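PDB 4G54: general Secretion Pathway Protein from Vibrio vulnificus, which probably binds peptidoglycan, as a periplasmic domain of the EpsAB fusion protein of the type II secretion system. Local coordinates for residues 71-76 with 97-102; 90-95 with 104-109. All blocks are in the same frame, centred on the assembly; numbering follows the deposited sequence.

Interaction 1 of 2, residues 71-76 with 97-102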
loop_
_atom_site.group_PDB
_atom_site.type_symbol
_atom_site.label_atom_id
_atom_site.label_comp_id
_atom_site.label_asym_id
_atom_site.label_seq_id
_atom_site.Cartn_x
_atom_site.Cartn_y
_atom_site.Cartn_z
ATOM N N GLU A 71 -9.919 10.692 -5.703
ATOM C CA GLU A 71 -9.469 9.655 -4.743
ATOM C C GLU A 71 -8.090 9.101 -5.139
ATOM O O GLU A 71 -7.224 8.902 -4.250
ATOM C CB GLU A 71 -10.502 8.538 -4.626
ATOM C CG GLU A 71 -11.770 8.962 -3.942
ATOM C CD GLU A 71 -12.956 8.015 -4.152
ATOM O OE1 GLU A 71 -13.003 7.230 -5.130
ATOM O OE2 GLU A 71 -13.885 8.073 -3.291
ATOM N N LEU A 72 -7.825 8.917 -6.432
ATOM C CA LEU A 72 -6.591 8.341 -6.853
ATOM C C LEU A 72 -5.465 9.294 -6.435
ATOM O O LEU A 72 -4.414 8.878 -5.949
ATOM C CB LEU A 72 -6.627 8.192 -8.398
ATOM C CG LEU A 72 -5.382 7.447 -8.927
ATOM C CD1 LEU A 72 -5.526 5.973 -8.472
ATOM C CD2 LEU A 72 -5.326 7.482 -10.432
ATOM N N GLN A 73 -5.686 10.586 -6.549
ATOM C CA GLN A 73 -4.647 11.544 -6.161
ATOM C C GLN A 73 -4.275 11.468 -4.708
ATOM O O GLN A 73 -3.131 11.900 -4.383
ATOM C CB GLN A 73 -5.115 12.989 -6.445
ATOM C CG GLN A 73 -5.094 13.282 -7.949
ATOM C CD GLN A 73 -5.790 14.621 -8.229
ATOM O OE1 GLN A 73 -6.992 14.703 -8.664
ATOM N NE2 GLN A 73 -5.059 15.682 -7.956
ATOM N N GLN A 74 -5.152 10.933 -3.839
ATOM C CA GLN A 74 -4.875 10.875 -2.408
ATOM C C GLN A 74 -4.181 9.595 -2.012
ATOM O O GLN A 74 -4.001 9.343 -0.813
ATOM C CB GLN A 74 -6.203 10.972 -1.636
ATOM C CG GLN A 74 -7.068 12.179 -1.986
ATOM C CD GLN A 74 -6.516 13.462 -1.454
ATOM O OE1 GLN A 74 -5.285 13.653 -1.349
ATOM N NE2 GLN A 74 -7.422 14.388 -1.103
ATOM N N THR A 75 -3.877 8.753 -2.994
ATOM C CA THR A 75 -3.314 7.411 -2.532
ATOM C C THR A 75 -2.031 7.569 -1.740
ATOM O O THR A 75 -1.107 8.275 -2.210
ATOM C CB THR A 75 -3.150 6.425 -3.677
ATOM O OG1 THR A 75 -2.832 5.129 -3.140
ATOM C CG2 THR A 75 -2.099 6.829 -4.674
ATOM N N PRO A 76 -1.993 6.833 -0.630
ATOM C CA PRO A 76 -0.776 6.965 0.222
ATOM C C PRO A 76 0.365 6.030 -0.254
ATOM O O PRO A 76 1.496 6.098 0.334
ATOM C CB PRO A 76 -1.290 6.548 1.627
ATOM C CG PRO A 76 -2.394 5.593 1.315
ATOM C CD PRO A 76 -3.095 6.146 0.103
ATOM N N VAL A 97 1.568 10.396 -8.275
ATOM C CA VAL A 97 0.451 11.099 -8.906
ATOM C C VAL A 97 0.394 12.505 -8.375
ATOM O O VAL A 97 0.631 12.743 -7.165
ATOM C CB VAL A 97 -0.903 10.384 -8.636
ATOM C CG1 VAL A 97 -1.177 10.101 -7.086
ATOM C CG2 VAL A 97 -2.068 11.212 -9.254
ATOM N N ASP A 98 0.102 13.449 -9.278
ATOM C CA ASP A 98 -0.171 14.856 -8.857
ATOM C C ASP A 98 -1.305 15.369 -9.767
ATOM O O ASP A 98 -1.772 14.596 -10.602
ATOM C CB ASP A 98 1.102 15.714 -8.805
ATOM C CG ASP A 98 1.668 16.067 -10.176
ATOM O OD1 ASP A 98 0.905 16.131 -11.170
ATOM O OD2 ASP A 98 2.891 16.391 -10.250
ATOM N N PRO A 99 -1.825 16.591 -9.560
ATOM C CA PRO A 99 -2.955 17.032 -10.429
ATOM C C PRO A 99 -2.705 17.051 -11.915
ATOM O O PRO A 99 -3.685 17.039 -12.690
ATOM C CB PRO A 99 -3.189 18.477 -9.967
ATOM C CG PRO A 99 -2.816 18.385 -8.523
ATOM C CD PRO A 99 -1.629 17.517 -8.432
ATOM N N GLU A 100 -1.436 17.063 -12.308
ATOM C CA GLU A 100 -1.143 17.194 -13.723
ATOM C C GLU A 100 -0.672 15.914 -14.454
ATOM O O GLU A 100 -0.805 15.832 -15.699
ATOM C CB GLU A 100 -0.099 18.320 -13.907
ATOM C CG GLU A 100 -0.619 19.752 -13.585
ATOM C CD GLU A 100 0.502 20.785 -13.728
ATOM O OE1 GLU A 100 1.684 20.390 -13.611
ATOM O OE2 GLU A 100 0.229 21.974 -13.981
ATOM N N ARG A 101 -0.098 14.963 -13.718
ATOM C CA ARG A 101 0.627 13.844 -14.353
ATOM C C ARG A 101 0.656 12.654 -13.424
ATOM O O ARG A 101 0.597 12.831 -12.197
ATOM C CB ARG A 101 2.121 14.192 -14.651
ATOM C CG ARG A 101 3.031 14.322 -13.377
ATOM C CD ARG A 101 3.508 12.961 -12.616
ATOM N NE ARG A 101 3.329 12.914 -11.111
ATOM C CZ ARG A 101 4.274 13.250 -10.207
ATOM N NH1 ARG A 101 5.491 13.638 -10.624
ATOM N NH2 ARG A 101 4.034 13.184 -8.872
ATOM N N VAL A 102 0.746 11.464 -13.983
ATOM C CA VAL A 102 0.989 10.273 -13.143
ATOM C C VAL A 102 2.242 9.621 -13.725
ATOM O O VAL A 102 2.588 9.790 -14.903
ATOM C CB VAL A 102 -0.152 9.299 -13.192
ATOM C CG1 VAL A 102 -1.400 9.885 -12.444
ATOM C CG2 VAL A 102 -0.531 8.855 -14.682
HETATM O O HOH W 1 -1.584 13.711 -5.515
#
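Val-97 sets its branched side chain against the backbone and side chain of Gln-73, beside helix 69-73. From CB, which points toward the 71-76 segment, the two methyls separate. CG1, held between the backbone N and the carbonyl carbon (chi1 52°), faces two carbonyl oxygens, with Leu-72 O 3.6 Å from Val-97 CG1 and Gln-73 O slightly farther. The CG2 methyl of Thr-75 lies 4.2 Å from Val-97 CG1, the two side chains oblique to each other. CG2 of Val-97 meets Gln-73 CG at 3.9 Å, the two side chains crossing at about a right angle. Beyond CG the extended Gln-73 chain brings one end of its amide up against Pro-99, again with the side chains at about a right angle. On the polar side, one water donates to both Gln-73 O (2.6 Å from the water oxygen) and Val-97 O, so that it bridges the two backbones. Within 97-102 the turn is braced by Asp-98. Its OD1 accepts from Glu-100 N at 2.8 Å and from Arg-101 N at 3.0 Å, the donors coming from opposite faces of the carboxylate plane. OD2 lies 3.4 Å above the guanidinium plane of Arg-101, over its centre, a long charge pairing to which no N-H points; Arg-101 NH2 also forms a salt bridge with Glu-96. Asp-98 N donates to Arg-101 O. Trp-69, also on helix 69-73, packs on Val-97. An Asx turn thus shapes the hairpin connection between strands 88-97 and 101-105, in the peptidase C39-like domain.

Interaction 2 of 2, residues 90-95 with 104-109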
loop_
_atom_site.group_PDB
_atom_site.type_symbol
_atom_site.label_atom_id
_atom_site.label_comp_id
_atom_site.label_asym_id
_atom_site.label_seq_id
_atom_site.Cartn_x
_atom_site.Cartn_y
_atom_site.Cartn_z
ATOM N N ALA A 90 -5.496 -4.165 -19.583
ATOM C CA ALA A 90 -4.072 -4.167 -19.296
ATOM C C ALA A 90 -3.886 -3.521 -17.957
ATOM O O ALA A 90 -4.854 -2.968 -17.355
ATOM C CB ALA A 90 -3.268 -3.405 -20.338
ATOM N N TYR A 91 -2.698 -3.681 -17.393
ATOM C CA TYR A 91 -2.509 -3.345 -15.961
ATOM C C TYR A 91 -1.168 -2.603 -15.880
ATOM O O TYR A 91 -0.213 -3.027 -16.469
ATOM C CB TYR A 91 -2.418 -4.654 -15.117
ATOM C CG TYR A 91 -3.730 -5.392 -15.141
ATOM C CD1 TYR A 91 -4.021 -6.332 -16.157
ATOM C CD2 TYR A 91 -4.716 -5.092 -14.175
ATOM C CE1 TYR A 91 -5.254 -6.942 -16.202
ATOM C CE2 TYR A 91 -5.985 -5.734 -14.185
ATOM C CZ TYR A 91 -6.237 -6.677 -15.211
ATOM O OH TYR A 91 -7.426 -7.336 -15.298
ATOM N N VAL A 92 -1.132 -1.491 -15.142
ATOM C CA VAL A 92 0.106 -0.709 -15.030
ATOM C C VAL A 92 0.238 -0.214 -13.576
ATOM O O VAL A 92 -0.759 -0.026 -12.891
ATOM C CB VAL A 92 0.093 0.476 -16.056
ATOM C CG1 VAL A 92 -0.962 1.563 -15.698
ATOM C CG2 VAL A 92 1.430 1.049 -16.183
ATOM N N VAL A 93 1.464 -0.161 -13.072
ATOM C CA VAL A 93 1.681 0.335 -11.725
ATOM C C VAL A 93 1.679 1.826 -11.701
ATOM O O VAL A 93 2.404 2.477 -12.471
ATOM C CB VAL A 93 2.976 -0.247 -11.095
ATOM C CG1 VAL A 93 3.320 0.486 -9.789
ATOM C CG2 VAL A 93 2.782 -1.771 -10.869
ATOM N N LEU A 94 0.865 2.403 -10.796
ATOM C CA LEU A 94 0.944 3.861 -10.542
ATOM C C LEU A 94 1.928 4.032 -9.416
ATOM O O LEU A 94 1.718 3.566 -8.285
ATOM C CB LEU A 94 -0.457 4.386 -10.108
ATOM C CG LEU A 94 -0.478 5.855 -9.640
ATOM C CD1 LEU A 94 -0.264 6.757 -10.779
ATOM C CD2 LEU A 94 -1.864 6.148 -9.014
ATOM N N LEU A 95 3.022 4.767 -9.693
ATOM C CA LEU A 95 4.044 5.008 -8.691
ATOM C C LEU A 95 3.786 6.293 -8.006
ATOM O O LEU A 95 3.971 6.344 -6.760
ATOM C CB LEU A 95 5.483 5.024 -9.376
ATOM C CG LEU A 95 6.666 5.381 -8.501
ATOM C CD1 LEU A 95 6.922 4.277 -7.474
ATOM C CD2 LEU A 95 7.905 5.534 -9.449
ATOM N N LEU A 104 3.940 6.070 -14.295
ATOM C CA LEU A 104 3.491 4.674 -14.486
ATOM C C LEU A 104 4.695 3.753 -14.697
ATOM O O LEU A 104 5.665 4.125 -15.367
ATOM C CB LEU A 104 2.567 4.610 -15.688
ATOM C CG LEU A 104 1.339 5.534 -15.607
ATOM C CD1 LEU A 104 0.527 5.277 -16.882
ATOM C CD2 LEU A 104 0.559 5.227 -14.326
ATOM N N LEU A 105 4.604 2.547 -14.164
ATOM C CA LEU A 105 5.614 1.461 -14.377
ATOM C C LEU A 105 4.958 0.287 -15.080
ATOM O O LEU A 105 3.980 -0.252 -14.597
ATOM C CB LEU A 105 6.235 1.042 -13.044
ATOM C CG LEU A 105 6.768 2.157 -12.163
ATOM C CD1 LEU A 105 7.263 1.574 -10.801
ATOM C CD2 LEU A 105 7.981 2.820 -12.818
ATOM N N THR A 106 5.518 -0.129 -16.229
ATOM C CA THR A 106 4.853 -1.089 -17.117
ATOM C C THR A 106 5.453 -2.473 -16.993
ATOM O O THR A 106 4.985 -3.412 -17.638
ATOM C CB THR A 106 4.948 -0.673 -18.611
ATOM O OG1 THR A 106 6.353 -0.875 -19.006
ATOM C CG2 THR A 106 4.553 0.753 -18.882
ATOM N N GLY A 107 6.474 -2.667 -16.161
ATOM C CA GLY A 107 7.247 -3.921 -16.165
ATOM C C GLY A 107 8.517 -3.825 -17.067
ATOM O O GLY A 107 9.456 -4.596 -16.934
ATOM N N GLU A 108 8.508 -2.813 -17.928
ATOM C CA GLU A 108 9.661 -2.524 -18.808
ATOM C C GLU A 108 10.081 -1.090 -18.859
ATOM O O GLU A 108 11.264 -0.819 -19.082
ATOM C CB GLU A 108 9.374 -3.044 -20.211
ATOM C CG GLU A 108 9.617 -4.594 -20.177
ATOM C CD GLU A 108 11.024 -5.089 -19.663
ATOM O OE1 GLU A 108 11.066 -6.033 -18.793
ATOM O OE2 GLU A 108 12.072 -4.560 -20.137
ATOM N N GLN A 109 9.144 -0.183 -18.751
ATOM C CA GLN A 109 9.427 1.235 -18.873
ATOM C C GLN A 109 8.811 2.057 -17.752
ATOM O O GLN A 109 7.743 1.722 -17.247
ATOM C CB GLN A 109 8.830 1.775 -20.197
ATOM C CG GLN A 109 9.438 1.114 -21.411
ATOM C CD GLN A 109 8.767 1.644 -22.673
ATOM O OE1 GLN A 109 8.810 2.846 -22.969
ATOM N NE2 GLN A 109 8.153 0.741 -23.416
#
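Val-93 and Leu-105 exchange two backbone hydrogen bonds, Val-93 N to Leu-105 O at 2.9 Å and Leu-105 N to Val-93 O at 2.8 Å. They form an antiparallel hydrogen-bonded pair in the beta hairpin of strands 88-97 and 101-105, neighbours in the sheet of the C39-like domain. Val-93 O also takes a CA-H...O contact from Leu-104, the residue that makes a non-hydrogen-bonded pair with Leu-94. Past Leu-105 the chain turns at Thr-106, where OG1, put between the backbone N and the carbonyl carbon by chi1 of 71°, accepts from Glu-108 N, an ST turn, and from Gln-109 N, which extends it to an ST motif, leading toward strand 110-114. Packing occupies both faces of the sheet. On the face of Val-93 and Leu-105, their CB atoms lie 4.0 Å apart, while Leu-105 CD1 reaches Leu-95 CB; Leu-40 of helix 30-40 touches all three residues. On the other face, the side chains of Leu-94 and Leu-104 lie oblique to each other, Leu-94 CD1 3.9 Å from Leu-104 CD2. Val-92 crosses Leu-104 at about a right angle: its CG2, anti to the backbone N, lies 3.8 Å from Leu-104 CB and 3.3 Å from Leu-105 O.

From the N terminus, the chain first runs through 71-76 at helix 69-73, then through strand 79-85 into strand 88-97, which carries 90-95. The turn at 97-102 comes back to the helix region and closes interaction 1 around two strands. Strand 101-105 then returns alongside its hairpin partner, and segment 104-109 closes interaction 2 around the hairpin turn. The segments alternate along the chain, so the two contacts cross rather than nest. Their centres are about 15 Å apart, yet they meet at Leu-94, whose CD1 lies 3.5 Å from Val-102 CB and whose CD2 touches Leu-72. Together they tie helix 69-73 to the turn and the paired strands of the hairpin.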